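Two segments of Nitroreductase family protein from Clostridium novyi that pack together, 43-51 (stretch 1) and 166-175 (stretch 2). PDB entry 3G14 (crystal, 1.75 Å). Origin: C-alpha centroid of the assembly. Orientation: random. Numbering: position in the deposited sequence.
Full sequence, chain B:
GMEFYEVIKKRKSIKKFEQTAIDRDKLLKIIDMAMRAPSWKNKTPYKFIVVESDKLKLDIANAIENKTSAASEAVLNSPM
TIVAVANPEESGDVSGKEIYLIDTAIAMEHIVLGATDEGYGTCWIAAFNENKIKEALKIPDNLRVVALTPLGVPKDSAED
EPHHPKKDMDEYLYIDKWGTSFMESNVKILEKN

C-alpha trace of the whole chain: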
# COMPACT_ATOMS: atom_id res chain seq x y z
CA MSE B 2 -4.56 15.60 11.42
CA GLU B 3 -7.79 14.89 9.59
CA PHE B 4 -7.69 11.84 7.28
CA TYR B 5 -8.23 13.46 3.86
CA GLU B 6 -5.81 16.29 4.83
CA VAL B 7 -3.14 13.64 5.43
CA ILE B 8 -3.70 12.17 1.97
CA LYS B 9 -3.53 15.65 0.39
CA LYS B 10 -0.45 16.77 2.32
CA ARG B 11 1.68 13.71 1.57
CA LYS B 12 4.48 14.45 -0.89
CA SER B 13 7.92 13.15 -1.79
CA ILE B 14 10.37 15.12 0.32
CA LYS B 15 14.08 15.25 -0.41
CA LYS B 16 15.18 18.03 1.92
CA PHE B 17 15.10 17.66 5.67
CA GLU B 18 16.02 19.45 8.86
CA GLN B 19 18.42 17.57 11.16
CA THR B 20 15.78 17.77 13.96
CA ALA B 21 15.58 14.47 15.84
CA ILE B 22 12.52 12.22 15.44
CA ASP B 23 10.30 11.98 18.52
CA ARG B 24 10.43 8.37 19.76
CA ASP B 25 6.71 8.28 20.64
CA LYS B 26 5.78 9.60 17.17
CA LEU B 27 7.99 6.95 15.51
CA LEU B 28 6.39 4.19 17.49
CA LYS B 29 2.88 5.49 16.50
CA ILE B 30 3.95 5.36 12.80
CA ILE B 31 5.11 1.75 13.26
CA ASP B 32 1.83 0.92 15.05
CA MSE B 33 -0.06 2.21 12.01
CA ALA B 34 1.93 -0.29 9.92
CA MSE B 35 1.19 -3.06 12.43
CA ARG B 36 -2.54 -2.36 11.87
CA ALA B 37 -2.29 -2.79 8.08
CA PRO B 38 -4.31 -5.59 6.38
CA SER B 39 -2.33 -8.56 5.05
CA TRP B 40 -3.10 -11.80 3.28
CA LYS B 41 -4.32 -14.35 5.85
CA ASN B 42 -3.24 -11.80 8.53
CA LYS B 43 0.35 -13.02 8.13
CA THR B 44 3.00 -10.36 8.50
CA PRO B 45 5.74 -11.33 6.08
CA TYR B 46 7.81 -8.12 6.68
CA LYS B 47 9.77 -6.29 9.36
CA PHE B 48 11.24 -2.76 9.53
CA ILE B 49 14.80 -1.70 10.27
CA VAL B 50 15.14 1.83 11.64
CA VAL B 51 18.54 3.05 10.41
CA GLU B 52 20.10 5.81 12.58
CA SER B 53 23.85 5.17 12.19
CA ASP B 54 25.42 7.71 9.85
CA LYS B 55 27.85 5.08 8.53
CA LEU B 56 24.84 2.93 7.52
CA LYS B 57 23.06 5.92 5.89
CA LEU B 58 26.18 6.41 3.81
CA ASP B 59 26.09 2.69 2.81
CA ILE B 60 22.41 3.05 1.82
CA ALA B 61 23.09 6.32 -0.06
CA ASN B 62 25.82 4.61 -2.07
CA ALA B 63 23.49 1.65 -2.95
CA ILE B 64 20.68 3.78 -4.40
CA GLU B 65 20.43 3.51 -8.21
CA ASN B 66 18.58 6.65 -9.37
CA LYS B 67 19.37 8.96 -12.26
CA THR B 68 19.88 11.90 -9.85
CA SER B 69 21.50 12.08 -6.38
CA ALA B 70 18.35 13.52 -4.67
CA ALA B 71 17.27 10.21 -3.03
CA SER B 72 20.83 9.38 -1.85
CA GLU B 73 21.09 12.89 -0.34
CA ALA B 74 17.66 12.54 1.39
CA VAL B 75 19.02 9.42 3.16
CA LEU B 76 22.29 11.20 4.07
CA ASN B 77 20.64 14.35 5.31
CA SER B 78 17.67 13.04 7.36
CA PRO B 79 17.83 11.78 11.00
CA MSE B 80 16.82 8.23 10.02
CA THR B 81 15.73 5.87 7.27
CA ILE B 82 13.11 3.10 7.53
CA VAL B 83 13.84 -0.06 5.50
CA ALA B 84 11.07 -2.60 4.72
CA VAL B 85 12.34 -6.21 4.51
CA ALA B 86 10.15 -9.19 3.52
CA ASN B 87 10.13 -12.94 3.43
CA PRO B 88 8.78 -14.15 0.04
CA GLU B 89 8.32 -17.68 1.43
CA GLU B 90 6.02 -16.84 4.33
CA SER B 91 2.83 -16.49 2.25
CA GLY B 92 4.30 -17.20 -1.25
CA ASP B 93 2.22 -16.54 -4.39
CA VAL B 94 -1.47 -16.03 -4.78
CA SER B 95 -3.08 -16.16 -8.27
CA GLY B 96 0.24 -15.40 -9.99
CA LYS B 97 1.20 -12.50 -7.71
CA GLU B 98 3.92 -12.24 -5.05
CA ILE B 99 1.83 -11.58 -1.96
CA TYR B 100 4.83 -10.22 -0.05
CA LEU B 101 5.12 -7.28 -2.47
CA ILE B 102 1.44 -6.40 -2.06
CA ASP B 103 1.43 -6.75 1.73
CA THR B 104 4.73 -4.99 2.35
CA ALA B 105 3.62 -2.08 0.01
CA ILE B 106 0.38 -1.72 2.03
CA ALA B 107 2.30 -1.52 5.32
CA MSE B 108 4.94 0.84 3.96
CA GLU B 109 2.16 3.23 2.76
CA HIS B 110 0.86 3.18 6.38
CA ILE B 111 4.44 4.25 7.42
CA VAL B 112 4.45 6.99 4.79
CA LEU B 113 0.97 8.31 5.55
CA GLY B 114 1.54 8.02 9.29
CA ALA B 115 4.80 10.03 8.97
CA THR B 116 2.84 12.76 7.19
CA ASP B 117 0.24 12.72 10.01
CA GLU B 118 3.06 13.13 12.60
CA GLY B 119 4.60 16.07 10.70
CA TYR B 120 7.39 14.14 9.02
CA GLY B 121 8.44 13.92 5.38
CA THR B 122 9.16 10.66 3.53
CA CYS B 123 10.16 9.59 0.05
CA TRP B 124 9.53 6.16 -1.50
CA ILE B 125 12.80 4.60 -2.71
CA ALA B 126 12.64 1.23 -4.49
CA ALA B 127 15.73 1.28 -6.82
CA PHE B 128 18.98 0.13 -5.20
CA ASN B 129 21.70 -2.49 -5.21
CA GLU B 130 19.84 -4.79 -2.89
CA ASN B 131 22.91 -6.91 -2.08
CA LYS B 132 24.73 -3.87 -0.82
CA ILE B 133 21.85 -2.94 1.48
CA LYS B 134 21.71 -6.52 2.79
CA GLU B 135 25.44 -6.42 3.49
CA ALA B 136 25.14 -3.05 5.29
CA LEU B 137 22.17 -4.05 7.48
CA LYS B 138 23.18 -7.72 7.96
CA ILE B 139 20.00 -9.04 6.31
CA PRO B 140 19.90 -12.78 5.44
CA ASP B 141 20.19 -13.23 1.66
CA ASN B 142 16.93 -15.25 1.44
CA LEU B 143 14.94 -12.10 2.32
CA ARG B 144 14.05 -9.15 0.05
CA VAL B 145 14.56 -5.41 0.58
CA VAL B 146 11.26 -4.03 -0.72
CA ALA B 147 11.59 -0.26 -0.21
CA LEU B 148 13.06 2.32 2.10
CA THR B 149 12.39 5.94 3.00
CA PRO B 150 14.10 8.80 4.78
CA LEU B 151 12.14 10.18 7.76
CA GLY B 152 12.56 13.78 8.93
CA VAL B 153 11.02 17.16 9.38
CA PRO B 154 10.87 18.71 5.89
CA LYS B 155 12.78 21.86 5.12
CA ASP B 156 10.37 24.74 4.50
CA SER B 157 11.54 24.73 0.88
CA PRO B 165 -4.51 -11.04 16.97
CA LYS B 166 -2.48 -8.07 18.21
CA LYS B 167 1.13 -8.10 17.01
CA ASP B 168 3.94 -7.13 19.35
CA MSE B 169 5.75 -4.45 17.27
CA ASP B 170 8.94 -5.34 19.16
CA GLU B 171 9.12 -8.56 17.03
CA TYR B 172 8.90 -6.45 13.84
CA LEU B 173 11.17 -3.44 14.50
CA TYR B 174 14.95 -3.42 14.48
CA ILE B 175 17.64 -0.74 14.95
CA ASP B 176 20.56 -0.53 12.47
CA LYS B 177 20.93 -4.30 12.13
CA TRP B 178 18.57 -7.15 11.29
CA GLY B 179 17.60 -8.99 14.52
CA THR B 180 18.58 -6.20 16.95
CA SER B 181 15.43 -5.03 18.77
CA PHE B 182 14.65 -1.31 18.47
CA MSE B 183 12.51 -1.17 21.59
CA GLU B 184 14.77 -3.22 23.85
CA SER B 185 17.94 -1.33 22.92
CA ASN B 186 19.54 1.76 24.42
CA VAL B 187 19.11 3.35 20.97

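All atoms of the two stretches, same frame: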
# COMPACT_ATOMS: atom_id res chain seq x y z
N LYS B 43 -1.04 -12.73 7.95
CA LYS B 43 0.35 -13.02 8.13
C LYS B 43 1.13 -11.71 8.00
O LYS B 43 0.67 -10.74 7.41
CB LYS B 43 0.84 -14.00 7.08
CG LYS B 43 0.16 -15.34 7.16
CD LYS B 43 0.60 -16.22 5.98
CE LYS B 43 -0.18 -17.53 5.94
NZ LYS B 43 -0.15 -18.19 7.27
N THR B 44 2.31 -11.67 8.54
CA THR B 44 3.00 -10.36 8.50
C THR B 44 4.36 -10.66 7.98
O THR B 44 5.28 -10.82 8.77
CB THR B 44 3.06 -9.69 9.88
OG1 THR B 44 1.73 -9.46 10.36
CG2 THR B 44 3.80 -8.33 9.81
N PRO B 45 4.48 -10.83 6.65
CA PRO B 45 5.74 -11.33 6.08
C PRO B 45 6.91 -10.31 6.01
O PRO B 45 7.87 -10.54 5.29
CB PRO B 45 5.33 -11.76 4.66
CG PRO B 45 4.20 -10.91 4.30
CD PRO B 45 3.46 -10.60 5.59
N TYR B 46 6.81 -9.21 6.73
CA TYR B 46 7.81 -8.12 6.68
C TYR B 46 8.16 -7.68 8.10
O TYR B 46 7.45 -7.97 9.06
CB TYR B 46 7.28 -6.93 5.87
CG TYR B 46 5.87 -6.55 6.24
CD1 TYR B 46 5.60 -5.81 7.39
CD2 TYR B 46 4.78 -7.00 5.48
CE1 TYR B 46 4.29 -5.51 7.74
CE2 TYR B 46 3.49 -6.73 5.85
CZ TYR B 46 3.25 -5.98 6.99
OH TYR B 46 1.94 -5.68 7.35
N LYS B 47 9.33 -7.05 8.20
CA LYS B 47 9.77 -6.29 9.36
C LYS B 47 10.46 -5.03 8.87
O LYS B 47 10.77 -4.91 7.66
CB LYS B 47 10.74 -7.14 10.20
CG LYS B 47 10.15 -8.47 10.73
CD LYS B 47 11.16 -9.27 11.58
CE LYS B 47 10.47 -10.40 12.36
NZ LYS B 47 9.82 -11.40 11.52
N PHE B 48 10.67 -4.09 9.80
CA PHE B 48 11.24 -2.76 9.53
C PHE B 48 12.54 -2.62 10.29
O PHE B 48 12.61 -2.96 11.49
CB PHE B 48 10.23 -1.66 9.95
CG PHE B 48 8.96 -1.77 9.21
CD1 PHE B 48 8.89 -1.35 7.87
CD2 PHE B 48 7.83 -2.35 9.80
CE1 PHE B 48 7.73 -1.50 7.12
CE2 PHE B 48 6.64 -2.49 9.05
CZ PHE B 48 6.59 -2.06 7.72
N ILE B 49 13.55 -2.11 9.60
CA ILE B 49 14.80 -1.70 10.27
C ILE B 49 14.81 -0.17 10.27
O ILE B 49 14.70 0.48 9.20
CB ILE B 49 16.05 -2.21 9.56
CG1 ILE B 49 15.95 -3.72 9.31
CG2 ILE B 49 17.33 -1.81 10.33
CD1 ILE B 49 17.12 -4.25 8.39
N VAL B 50 14.90 0.40 11.47
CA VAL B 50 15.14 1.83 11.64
C VAL B 50 16.65 2.05 11.55
O VAL B 50 17.41 1.51 12.34
CB VAL B 50 14.60 2.38 12.99
CG1 VAL B 50 15.03 3.86 13.25
CG2 VAL B 50 13.08 2.24 13.06
N VAL B 51 17.09 2.81 10.56
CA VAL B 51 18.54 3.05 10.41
C VAL B 51 18.89 4.47 10.88
O VAL B 51 18.48 5.47 10.24
CB VAL B 51 19.03 2.85 8.96
CG1 VAL B 51 20.53 3.17 8.88
CG2 VAL B 51 18.65 1.45 8.44
N LYS B 166 -3.29 -9.26 18.06
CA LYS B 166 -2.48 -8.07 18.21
C LYS B 166 -1.00 -8.42 18.16
O LYS B 166 -0.51 -9.18 19.00
CB LYS B 166 -2.82 -7.39 19.54
CG LYS B 166 -2.64 -5.88 19.61
CD LYS B 166 -1.19 -5.48 19.76
N LYS B 167 -0.30 -7.88 17.18
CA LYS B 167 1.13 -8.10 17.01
C LYS B 167 1.92 -7.32 18.05
O LYS B 167 1.55 -6.20 18.41
CB LYS B 167 1.56 -7.64 15.62
CG LYS B 167 0.80 -8.28 14.49
CD LYS B 167 1.08 -7.58 13.14
CE LYS B 167 -0.11 -7.73 12.22
NZ LYS B 167 0.24 -7.39 10.82
N ASP B 168 3.01 -7.90 18.55
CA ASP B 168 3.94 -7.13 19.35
C ASP B 168 4.93 -6.48 18.41
O ASP B 168 5.76 -7.19 17.84
CB ASP B 168 4.69 -8.01 20.35
CG ASP B 168 5.66 -7.22 21.21
OD1 ASP B 168 5.70 -5.95 21.10
OD2 ASP B 168 6.38 -7.87 22.00
N MSE B 169 4.87 -5.15 18.24
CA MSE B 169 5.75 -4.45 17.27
C MSE B 169 7.22 -4.72 17.57
O MSE B 169 8.04 -4.63 16.67
CB MSE B 169 5.51 -2.93 17.19
CG MSE B 169 6.32 -2.07 18.17
SE MSE B 169 5.99 -0.13 17.94
CE MSE B 169 4.39 -0.43 17.02
N ASP B 170 7.55 -5.05 18.82
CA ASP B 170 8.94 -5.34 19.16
C ASP B 170 9.51 -6.48 18.31
O ASP B 170 10.69 -6.41 17.94
CB ASP B 170 9.09 -5.61 20.66
CG ASP B 170 10.51 -5.92 21.05
OD1 ASP B 170 11.41 -5.09 20.83
OD2 ASP B 170 10.72 -7.02 21.58
N GLU B 171 8.69 -7.46 17.94
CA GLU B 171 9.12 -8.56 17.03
C GLU B 171 9.35 -8.11 15.56
O GLU B 171 9.83 -8.89 14.74
CB GLU B 171 8.06 -9.66 16.99
N TYR B 172 8.97 -6.89 15.24
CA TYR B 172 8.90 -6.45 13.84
C TYR B 172 9.68 -5.17 13.56
O TYR B 172 9.60 -4.64 12.47
CB TYR B 172 7.45 -6.26 13.40
CG TYR B 172 6.62 -7.52 13.46
CD1 TYR B 172 6.58 -8.40 12.37
CD2 TYR B 172 5.88 -7.84 14.60
CE1 TYR B 172 5.81 -9.57 12.43
CE2 TYR B 172 5.10 -9.01 14.66
CZ TYR B 172 5.09 -9.88 13.57
OH TYR B 172 4.34 -11.03 13.62
N LEU B 173 10.44 -4.71 14.56
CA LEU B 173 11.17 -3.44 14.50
C LEU B 173 12.58 -3.57 15.06
O LEU B 173 12.79 -3.89 16.24
CB LEU B 173 10.43 -2.39 15.28
CG LEU B 173 10.90 -0.94 15.16
CD1 LEU B 173 10.63 -0.40 13.78
CD2 LEU B 173 10.12 -0.19 16.26
N TYR B 174 13.54 -3.31 14.19
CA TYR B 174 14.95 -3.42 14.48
C TYR B 174 15.62 -2.06 14.41
O TYR B 174 15.08 -1.10 13.80
CB TYR B 174 15.60 -4.39 13.48
CG TYR B 174 15.07 -5.81 13.52
CD1 TYR B 174 14.84 -6.47 14.74
CD2 TYR B 174 14.82 -6.51 12.32
CE1 TYR B 174 14.38 -7.80 14.77
CE2 TYR B 174 14.36 -7.84 12.35
CZ TYR B 174 14.16 -8.48 13.56
OH TYR B 174 13.69 -9.78 13.56
N ILE B 175 16.80 -1.96 15.01
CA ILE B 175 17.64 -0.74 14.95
C ILE B 175 18.99 -1.11 14.35
O ILE B 175 19.70 -1.95 14.92
CB ILE B 175 17.80 -0.04 16.34
CG1 ILE B 175 18.68 1.21 16.28
CG2 ILE B 175 18.34 -1.02 17.42
CD1 ILE B 175 18.19 2.34 15.41
O HOH W 1 1.24 -5.25 9.88

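The apolar centre of the contact lies on the sheet face shared by Phe-48, Val-50, Leu-173 and Ile-175. Leu-173 CD1 sits 3.7 Å from Val-50 CG2 and 4.1 Å from Phe-48 CB, so one methyl group touches both neighbours. Ile-175 CD1 packs 4.1 Å from Val-50 CG1. On the other face, Ile-49 CG1 lies 4.2 Å from Tyr-174 CB. All these contacts bury hydrocarbon against hydrocarbon.

The backbones hold this register as parallel strands, 46-51 beside 173-175, with their directions 26° apart. Phe-48 uses both its amide and its carbonyl: Phe-48 N donates to Tyr-172 O (2.9 Å), and Phe-48 O accepts from Tyr-174 N (2.9 Å). Val-50 N then donates to Tyr-174 O (2.8 Å). All three bonds are nearly straight.

Further out, the aliphatic part of Lys-47 runs beside Tyr-172 and Tyr-174. Lys-47 CG is 3.9 Å from Tyr-172 CD1, and Lys-47 CD is 3.3 Å from Tyr-174 OH. Tyr-172 CE1 also meets Thr-44 CG2 at 3.5 Å.

The polar edge centres on the Lys-167 amine. Lys-167 NZ donates to Thr-44 OG1 at 2.6 Å. Lys-167 NZ also donates to a water, with 2.5 Å from Lys-167 NZ to the water O, and the water in turn donates to Tyr-46 OH (2.7 Å from the water O). The water thus bridges the two stretches.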